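Local coordinates for protein putative mandelate racemase (Zymomonas mobilis, PDB 2OX4) that binds magnesium and probably acts as a lyase, as a member of the mandelate racemase branch of the enolase superfamily, at residues Leu25-Ser29 with Ala97-Phe102; Tyr150-Leu155 with Ala201-Val206; Thr220-Ala225 with Tyr240-Asn244. Where two conformers were deposited one is given. Numbering follows the deposited sequence.

Contact 1 of 3, residues Leu25-Ser29 with Ala97-Phe102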
loop_
_atom_site.group_PDB
_atom_site.type_symbol
_atom_site.label_atom_id
_atom_site.label_comp_id
_atom_site.label_asym_id
_atom_site.label_seq_id
_atom_site.Cartn_x
_atom_site.Cartn_y
_atom_site.Cartn_z
ATOM N N LEU C 25 -7.887 -2.915 -44.563
ATOM C CA LEU C 25 -8.896 -1.867 -44.669
ATOM C C LEU C 25 -10.290 -2.469 -44.726
ATOM O O LEU C 25 -10.467 -3.593 -45.200
ATOM C CB LEU C 25 -8.638 -1.005 -45.909
ATOM C CG LEU C 25 -7.345 -0.190 -45.829
ATOM C CD1 LEU C 25 -6.839 0.221 -47.196
ATOM C CD2 LEU C 25 -7.547 1.021 -44.951
ATOM N N VAL C 26 -11.267 -1.715 -44.225
ATOM C CA VAL C 26 -12.669 -2.117 -44.215
ATOM C C VAL C 26 -13.518 -1.011 -44.802
ATOM O O VAL C 26 -13.354 0.167 -44.454
ATOM C CB VAL C 26 -13.184 -2.538 -42.787
ATOM C CG1 VAL C 26 -13.267 -1.340 -41.828
ATOM C CG2 VAL C 26 -14.545 -3.233 -42.891
ATOM N N LYS C 27 -14.414 -1.400 -45.706
ATOM C CA LYS C 27 -15.389 -0.484 -46.282
ATOM C C LYS C 27 -16.803 -0.927 -45.915
ATOM O O LYS C 27 -17.233 -2.053 -46.228
ATOM C CB LYS C 27 -15.204 -0.385 -47.814
ATOM C CG LYS C 27 -16.218 0.545 -48.514
ATOM C CD LYS C 27 -15.978 0.606 -50.040
ATOM C CE LYS C 27 -17.069 1.385 -50.743
ATOM N NZ LYS C 27 -16.728 1.562 -52.191
ATOM N N VAL C 28 -17.503 -0.042 -45.217
ATOM C CA VAL C 28 -18.851 -0.325 -44.698
ATOM C C VAL C 28 -19.873 0.491 -45.471
ATOM O O VAL C 28 -19.864 1.722 -45.393
ATOM C CB VAL C 28 -18.934 0.052 -43.200
ATOM C CG1 VAL C 28 -20.350 -0.194 -42.635
ATOM C CG2 VAL C 28 -17.882 -0.712 -42.403
ATOM N N SER C 29 -20.745 -0.190 -46.213
ATOM C CA SER C 29 -21.759 0.486 -47.047
ATOM C C SER C 29 -23.136 0.442 -46.404
ATOM O O SER C 29 -23.461 -0.506 -45.681
ATOM C CB SER C 29 -21.820 -0.166 -48.426
ATOM O OG SER C 29 -20.576 -0.035 -49.077
ATOM N N ALA C 97 -11.529 -0.835 -36.357
ATOM C CA ALA C 97 -11.635 -0.545 -37.790
ATOM C C ALA C 97 -13.072 -0.205 -38.146
ATOM O O ALA C 97 -13.341 0.777 -38.854
ATOM C CB ALA C 97 -11.097 -1.701 -38.639
ATOM N N PHE C 98 -14.002 -0.986 -37.609
ATOM C CA PHE C 98 -15.414 -0.710 -37.783
ATOM C C PHE C 98 -15.815 0.646 -37.212
ATOM O O PHE C 98 -16.514 1.419 -37.873
ATOM C CB PHE C 98 -16.257 -1.857 -37.208
ATOM C CG PHE C 98 -16.326 -3.045 -38.123
ATOM C CD1 PHE C 98 -15.785 -4.262 -37.752
ATOM C CD2 PHE C 98 -16.915 -2.921 -39.383
ATOM C CE1 PHE C 98 -15.862 -5.359 -38.613
ATOM C CE2 PHE C 98 -16.994 -4.017 -40.250
ATOM C CZ PHE C 98 -16.463 -5.228 -39.868
ATOM N N ASP C 99 -15.335 0.952 -36.011
ATOM C CA ASP C 99 -15.674 2.217 -35.360
ATOM C C ASP C 99 -15.257 3.425 -36.214
ATOM O O ASP C 99 -16.033 4.360 -36.391
ATOM C CB ASP C 99 -15.088 2.273 -33.938
ATOM C CG ASP C 99 -15.530 3.507 -33.184
ATOM O OD1 ASP C 99 -16.639 3.501 -32.603
ATOM O OD2 ASP C 99 -14.760 4.477 -33.193
ATOM N N ILE C 100 -14.049 3.368 -36.780
ATOM C CA ILE C 100 -13.555 4.434 -37.657
ATOM C C ILE C 100 -14.514 4.614 -38.863
ATOM O O ILE C 100 -14.921 5.743 -39.184
ATOM C CB ILE C 100 -12.092 4.165 -38.115
ATOM C CG1 ILE C 100 -11.127 4.230 -36.915
ATOM C CG2 ILE C 100 -11.651 5.197 -39.197
ATOM C CD1 ILE C 100 -9.733 3.586 -37.179
ATOM N N ALA C 101 -14.898 3.505 -39.491
ATOM C CA ALA C 101 -15.818 3.549 -40.644
ATOM C C ALA C 101 -17.205 4.111 -40.268
ATOM O O ALA C 101 -17.821 4.853 -41.050
ATOM C CB ALA C 101 -15.950 2.180 -41.260
ATOM N N PHE C 102 -17.692 3.775 -39.074
ATOM C CA PHE C 102 -18.959 4.343 -38.604
ATOM C C PHE C 102 -18.904 5.864 -38.463
ATOM O O PHE C 102 -19.837 6.564 -38.892
ATOM C CB PHE C 102 -19.392 3.726 -37.269
ATOM C CG PHE C 102 -19.530 2.230 -37.295
ATOM C CD1 PHE C 102 -19.291 1.495 -36.139
ATOM C CD2 PHE C 102 -19.903 1.556 -38.460
ATOM C CE1 PHE C 102 -19.406 0.112 -36.137
ATOM C CE2 PHE C 102 -20.011 0.158 -38.474
ATOM C CZ PHE C 102 -19.771 -0.564 -37.311
#
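Small residues on a helix let the bumps of a strand sink in, and Val26 and Val28 of strand 24-30, facing helix 89-110, illustrate the principle. With only methyls at Ala97 and Ala101, one turn apart, the helix presents a shallow hollow. Val26 CG1 lies 3.9 Å from Ala97 CB, and Val28 CG2 lies 3.7 Å from Ala101 CB. The axes of the two short segments approach to 8.4 Å, crossing at -46°. This is the packing of the N-terminal capping domain of the enolase superfamily, where an antiparallel sheet lies against a layer of helices; Ile8 of the adjacent strand 5-13 also touches Val26. Phe98 walls the hollow: Val28 CG2 meets its ring edge, 3.9 Å from Phe98 CD2, while Val26 CG2 approaches Phe98 CE2 at 3.7 Å. Phe102 starts with its CA-CB bond turned away, yet its ring edge reaches Val28, Phe102 CE2 lying 4.2 Å from Val28 CG1. Leu55, Tyr58 and Leu62 of helix 48-62 touch Phe98, whereas Ile73 of helix 70-79 touches Phe102.

Contact 2 of 3, residues Tyr150-Leu155 with Ala201-Val206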
loop_
_atom_site.group_PDB
_atom_site.type_symbol
_atom_site.label_atom_id
_atom_site.label_comp_id
_atom_site.label_asym_id
_atom_site.label_seq_id
_atom_site.Cartn_x
_atom_site.Cartn_y
_atom_site.Cartn_z
ATOM N N TYR C 150 22.597 8.741 -39.680
ATOM C CA TYR C 150 21.591 9.208 -38.733
ATOM C C TYR C 150 21.503 10.741 -38.710
ATOM O O TYR C 150 20.413 11.301 -38.835
ATOM C CB TYR C 150 21.851 8.607 -37.337
ATOM C CG TYR C 150 21.507 7.132 -37.262
ATOM C CD1 TYR C 150 20.332 6.696 -36.649
ATOM C CD2 TYR C 150 22.348 6.170 -37.818
ATOM C CE1 TYR C 150 20.005 5.343 -36.601
ATOM C CE2 TYR C 150 22.033 4.817 -37.769
ATOM C CZ TYR C 150 20.862 4.412 -37.146
ATOM O OH TYR C 150 20.555 3.077 -37.110
ATOM N N ALA C 151 22.646 11.413 -38.589
ATOM C CA ALA C 151 22.698 12.871 -38.707
ATOM C C ALA C 151 22.128 13.377 -40.045
ATOM O O ALA C 151 21.354 14.335 -40.055
ATOM C CB ALA C 151 24.103 13.386 -38.475
ATOM N N GLU C 152 22.479 12.702 -41.144
ATOM C CA GLU C 152 22.034 13.064 -42.507
ATOM C C GLU C 152 20.514 12.993 -42.668
ATOM O O GLU C 152 19.906 13.905 -43.226
ATOM C CB GLU C 152 22.662 12.121 -43.549
ATOM C CG GLU C 152 24.044 12.507 -44.062
ATOM C CD GLU C 152 24.742 11.350 -44.796
ATOM O OE1 GLU C 152 25.992 11.282 -44.757
ATOM O OE2 GLU C 152 24.042 10.511 -45.410
ATOM N N GLU C 153 19.911 11.904 -42.186
ATOM C CA GLU C 153 18.462 11.725 -42.267
ATOM C C GLU C 153 17.737 12.785 -41.438
ATOM O O GLU C 153 16.712 13.322 -41.882
ATOM C CB GLU C 153 18.030 10.314 -41.834
ATOM C CG GLU C 153 18.532 9.156 -42.710
ATOM C CD GLU C 153 18.551 9.482 -44.191
ATOM O OE1 GLU C 153 19.656 9.694 -44.748
ATOM O OE2 GLU C 153 17.457 9.525 -44.790
ATOM N N ALA C 154 18.277 13.085 -40.252
ATOM C CA ALA C 154 17.743 14.135 -39.396
ATOM C C ALA C 154 17.757 15.488 -40.102
ATOM O O ALA C 154 16.767 16.218 -40.081
ATOM C CB ALA C 154 18.520 14.215 -38.090
ATOM N N LEU C 155 18.881 15.812 -40.740
ATOM C CA LEU C 155 18.999 17.061 -41.497
ATOM C C LEU C 155 18.039 17.177 -42.679
ATOM O O LEU C 155 17.538 18.272 -42.939
ATOM C CB LEU C 155 20.445 17.307 -41.935
ATOM C CG LEU C 155 21.428 17.657 -40.817
ATOM C CD1 LEU C 155 22.856 17.682 -41.362
ATOM C CD2 LEU C 155 21.077 18.986 -40.161
ATOM N N ALA C 201 25.370 12.382 -32.709
ATOM C CA ALA C 201 25.479 12.815 -34.109
ATOM C C ALA C 201 24.276 13.656 -34.541
ATOM O O ALA C 201 24.436 14.727 -35.142
ATOM C CB ALA C 201 25.634 11.615 -35.026
ATOM N N ILE C 202 23.081 13.156 -34.239
ATOM C CA ILE C 202 21.848 13.859 -34.571
ATOM C C ILE C 202 21.764 15.194 -33.833
ATOM O O ILE C 202 21.496 16.217 -34.459
ATOM C CB ILE C 202 20.594 13.002 -34.293
ATOM C CG1 ILE C 202 20.522 11.812 -35.262
ATOM C CG2 ILE C 202 19.337 13.839 -34.430
ATOM C CD1 ILE C 202 19.623 10.642 -34.765
ATOM N N ARG C 203 22.012 15.191 -32.519
ATOM C CA ARG C 203 21.915 16.411 -31.705
ATOM C C ARG C 203 22.912 17.491 -32.150
ATOM O O ARG C 203 22.571 18.680 -32.236
ATOM C CB ARG C 203 22.105 16.103 -30.213
ATOM C CG ARG C 203 22.211 17.331 -29.293
ATOM C CD ARG C 203 20.939 18.201 -29.293
ATOM N NE ARG C 203 19.812 17.576 -28.585
ATOM C CZ ARG C 203 18.529 17.722 -28.917
ATOM N NH1 ARG C 203 18.180 18.468 -29.962
ATOM N NH2 ARG C 203 17.584 17.104 -28.204
ATOM N N ASN C 204 24.142 17.071 -32.411
ATOM C CA ASN C 204 25.147 17.961 -33.006
ATOM C C ASN C 204 24.712 18.568 -34.344
ATOM O O ASN C 204 24.978 19.748 -34.607
ATOM C CB ASN C 204 26.476 17.217 -33.180
ATOM C CG ASN C 204 27.221 17.023 -31.862
ATOM O OD1 ASN C 204 26.930 17.682 -30.862
ATOM N ND2 ASN C 204 28.215 16.133 -31.874
ATOM N N ALA C 205 24.071 17.764 -35.185
ATOM C CA ALA C 205 23.621 18.212 -36.505
ATOM C C ALA C 205 22.425 19.170 -36.443
ATOM O O ALA C 205 22.421 20.201 -37.123
ATOM C CB ALA C 205 23.318 17.030 -37.407
ATOM N N VAL C 206 21.418 18.840 -35.633
ATOM C CA VAL C 206 20.162 19.595 -35.638
ATOM C C VAL C 206 20.101 20.756 -34.632
ATOM O O VAL C 206 19.235 21.631 -34.745
ATOM C CB VAL C 206 18.904 18.681 -35.477
ATOM C CG1 VAL C 206 18.874 17.603 -36.536
ATOM C CG2 VAL C 206 18.838 18.061 -34.061
#
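Ala151 lays its methyl over the last turns of helix 189-206, its CB 3.9 Å from Ala205 CB, 4.2 Å from Ala201 CB and 3.6 Å from the carbonyl Ala201 O. Three alanines meeting in this way show how small side chains bring two helices together: the CA atoms of Ala151 and Ile202 are 4.3 Å apart, and the axes of the two short segments approach to 8.2 Å, crossing at -40°. One turn on, Ala154 repeats the theme with larger partners, its CB lying 3.8 Å from Ile202 CG2 and 3.7 Å from Val206 CG1. At the exposed margin Leu155 leans across Ala205, with Leu155 CG 3.9 Å from Ala205 CB and Leu155 CD2 3.5 Å from Ala205 O. On the inner side, Ile202 meets the start of the Tyr150 side chain, Tyr150 CB being 4.0 Å from Ile202 CD1, before the phenol leads away to hydrogen-bond through OH to the backbone carbonyl of Lys144. No hydrogen bond joins the two segments, so the fit is entirely one of apolar surfaces and backbone. Tyr150 and Ile202 both rest on Val167 of strand 164-167, and Ile202 also on Ile212 of strand 211-215. Neighbouring helices running in the same general direction, packed outside parallel strands, are as expected for the modified TIM-type (beta/alpha)7beta barrel that forms the C-terminal domain of enolase-superfamily proteins.

Contact 3 of 3, residues Thr220-Ala225 with Tyr240-Asn244. With MG (magnesium ion), chain O.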
loop_
_atom_site.group_PDB
_atom_site.type_symbol
_atom_site.label_atom_id
_atom_site.label_comp_id
_atom_site.label_asym_id
_atom_site.label_seq_id
_atom_site.Cartn_x
_atom_site.Cartn_y
_atom_site.Cartn_z
ATOM N N THR C 220 14.225 -3.650 -25.897
ATOM C CA THR C 220 14.901 -3.618 -24.609
ATOM C C THR C 220 13.953 -4.164 -23.528
ATOM O O THR C 220 12.784 -4.449 -23.798
ATOM C CB THR C 220 15.341 -2.176 -24.250
ATOM O OG1 THR C 220 14.256 -1.260 -24.480
ATOM C CG2 THR C 220 16.559 -1.758 -25.114
ATOM N N ASP C 221 14.472 -4.329 -22.318
ATOM C CA ASP C 221 13.627 -4.515 -21.141
ATOM C C ASP C 221 13.965 -3.440 -20.119
ATOM O O ASP C 221 14.741 -2.553 -20.427
ATOM C CB ASP C 221 13.772 -5.933 -20.576
ATOM C CG ASP C 221 15.196 -6.270 -20.099
ATOM O OD1 ASP C 221 16.013 -5.360 -19.813
ATOM O OD2 ASP C 221 15.492 -7.485 -19.983
ATOM N N LEU C 222 13.386 -3.529 -18.925
ATOM C CA LEU C 222 13.628 -2.540 -17.881
ATOM C C LEU C 222 15.119 -2.269 -17.710
ATOM O O LEU C 222 15.557 -1.117 -17.723
ATOM C CB LEU C 222 13.023 -3.002 -16.555
ATOM C CG LEU C 222 13.303 -2.120 -15.337
ATOM C CD1 LEU C 222 12.195 -2.258 -14.305
ATOM C CD2 LEU C 222 14.654 -2.460 -14.727
ATOM N N VAL C 223 15.895 -3.336 -17.550
ATOM C CA VAL C 223 17.304 -3.216 -17.157
ATOM C C VAL C 223 18.119 -2.503 -18.251
ATOM O O VAL C 223 18.854 -1.534 -17.980
ATOM C CB VAL C 223 17.898 -4.612 -16.842
ATOM C CG1 VAL C 223 19.370 -4.491 -16.501
ATOM C CG2 VAL C 223 17.112 -5.271 -15.671
ATOM N N SER C 224 17.972 -2.960 -19.484
ATOM C CA SER C 224 18.685 -2.298 -20.577
ATOM C C SER C 224 18.154 -0.893 -20.859
ATOM O O SER C 224 18.925 -0.020 -21.199
ATOM C CB SER C 224 18.681 -3.150 -21.840
ATOM O OG SER C 224 17.381 -3.574 -22.198
ATOM N N ALA C 225 16.844 -0.679 -20.705
ATOM C CA ALA C 225 16.261 0.659 -20.880
ATOM C C ALA C 225 16.847 1.686 -19.921
ATOM O O ALA C 225 17.177 2.797 -20.321
ATOM C CB ALA C 225 14.747 0.615 -20.727
ATOM N N TYR C 240 10.851 8.918 -24.567
ATOM C CA TYR C 240 11.587 7.662 -24.683
ATOM C C TYR C 240 10.506 6.598 -24.773
ATOM O O TYR C 240 9.753 6.386 -23.805
ATOM C CB TYR C 240 12.413 7.500 -23.396
ATOM C CG TYR C 240 13.461 6.395 -23.340
ATOM C CD1 TYR C 240 14.077 5.895 -24.490
ATOM C CD2 TYR C 240 13.868 5.889 -22.095
ATOM C CE1 TYR C 240 15.062 4.879 -24.397
ATOM C CE2 TYR C 240 14.834 4.891 -21.992
ATOM C CZ TYR C 240 15.426 4.393 -23.142
ATOM O OH TYR C 240 16.384 3.419 -23.020
ATOM N N GLU C 241 10.405 5.967 -25.941
ATOM C CA GLU C 241 9.198 5.229 -26.354
ATOM C C GLU C 241 9.400 3.708 -26.338
ATOM O O GLU C 241 10.425 3.200 -26.823
ATOM C CB GLU C 241 8.734 5.683 -27.754
ATOM C CG GLU C 241 7.730 4.728 -28.401
ATOM C CD GLU C 241 7.221 5.180 -29.763
ATOM O OE1 GLU C 241 7.438 6.353 -30.126
ATOM O OE2 GLU C 241 6.581 4.353 -30.464
ATOM N N GLU C 242 8.401 2.995 -25.801
ATOM C CA GLU C 242 8.344 1.529 -25.804
ATOM C C GLU C 242 9.634 0.874 -25.314
ATOM O O GLU C 242 10.319 0.168 -26.056
ATOM C CB GLU C 242 7.921 0.986 -27.168
ATOM C CG GLU C 242 6.411 1.088 -27.444
ATOM C CD GLU C 242 5.878 -0.163 -28.131
ATOM O OE1 GLU C 242 6.265 -0.402 -29.292
ATOM O OE2 GLU C 242 5.077 -0.907 -27.515
ATOM N N ILE C 243 9.957 1.112 -24.049
ATOM C CA ILE C 243 11.263 0.721 -23.533
ATOM C C ILE C 243 11.297 -0.727 -23.023
ATOM O O ILE C 243 12.359 -1.249 -22.684
ATOM C CB ILE C 243 11.728 1.690 -22.454
ATOM C CG1 ILE C 243 10.844 1.564 -21.198
ATOM C CG2 ILE C 243 11.698 3.134 -22.996
ATOM C CD1 ILE C 243 11.391 2.322 -19.993
ATOM N N ASN C 244 10.133 -1.370 -22.966
ATOM C CA ASN C 244 10.062 -2.774 -22.559
ATOM C C ASN C 244 8.793 -3.466 -23.078
ATOM O O ASN C 244 8.129 -2.966 -23.992
ATOM C CB ASN C 244 10.200 -2.897 -21.033
ATOM C CG ASN C 244 8.961 -2.416 -20.291
ATOM O OD1 ASN C 244 8.160 -1.649 -20.826
ATOM N ND2 ASN C 244 8.792 -2.887 -19.060
HETATM MG MG MG O . 6.663 2.847 -31.908
HETATM O O HOH W 1 7.539 1.219 -30.691
HETATM O O HOH W 2 6.698 1.280 -33.677
HETATM O O HOH W 3 5.988 4.066 -33.473
#
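Buried polar groups need partners, and the turn that opens helix 222-232 shows how a fold supplies them. Thr220 OG1 donates to Ile243 O at 2.6 Å, while Tyr240 OH donates to Ala225 O at 2.9 Å. Asp221 and Ser224 form a capping box at the helix start: Ser224 N donates to Asp221 OD1 at 3.1 Å and Asp221 N to Ser224 OG at 3.0 Å. Asp221 OD2 accepts from the backbone of Gly185, and Ser224 OG is hydrogen-bonded to Leu183 O. A CA-H...O contact links Asn244 CA to Thr220 O at 3.4 Å. Asn244 ND2 and Leu222 N both donate to Glu311 of a neighbouring subunit, extending the polar network into the assembly. Between these bonds Ala225 CB packs 3.6 Å from Ile243 CB. Glu241 lies apart from this interface: its OE2 binds magnesium at 2.1 Å in a site completed by Glu215, Glu267 and three waters, and its OE1 is salt-bridged to Lys166. Glu242 OE1 accepts from a metal-bound water at 2.5 Å and is salt-bridged to Arg268. The contact lies within the beta-alpha-beta unit of strand 211-215, helix 222-232 and strand 237-241, joining the start of the helix to the end of strand 237-241 and the loop that follows it, with helix 250-258 packed against Leu222, Ile243 and Asn244.

The three contacts show how chemistry follows place in the fold. Contact 1 belongs to the N-terminal domain and is fully buried, while contacts 2 and 3 share the barrel domain, their centres about 23 Å apart, and lie on the other side of the chain's centre from contact 1. Contacts 1 and 2 are apolar, but the first joins a strand to a helix and the second joins two helices, partly exposed at the outer surface of the barrel. Contact 3 is buried like contact 1 yet tied by hydrogen bonds around a small apolar patch, as suits a loop region beside a metal site and a subunit interface. Strand 211-215 meets both barrel contacts, touching Ile202 in contact 2 and Tyr240 in contact 3.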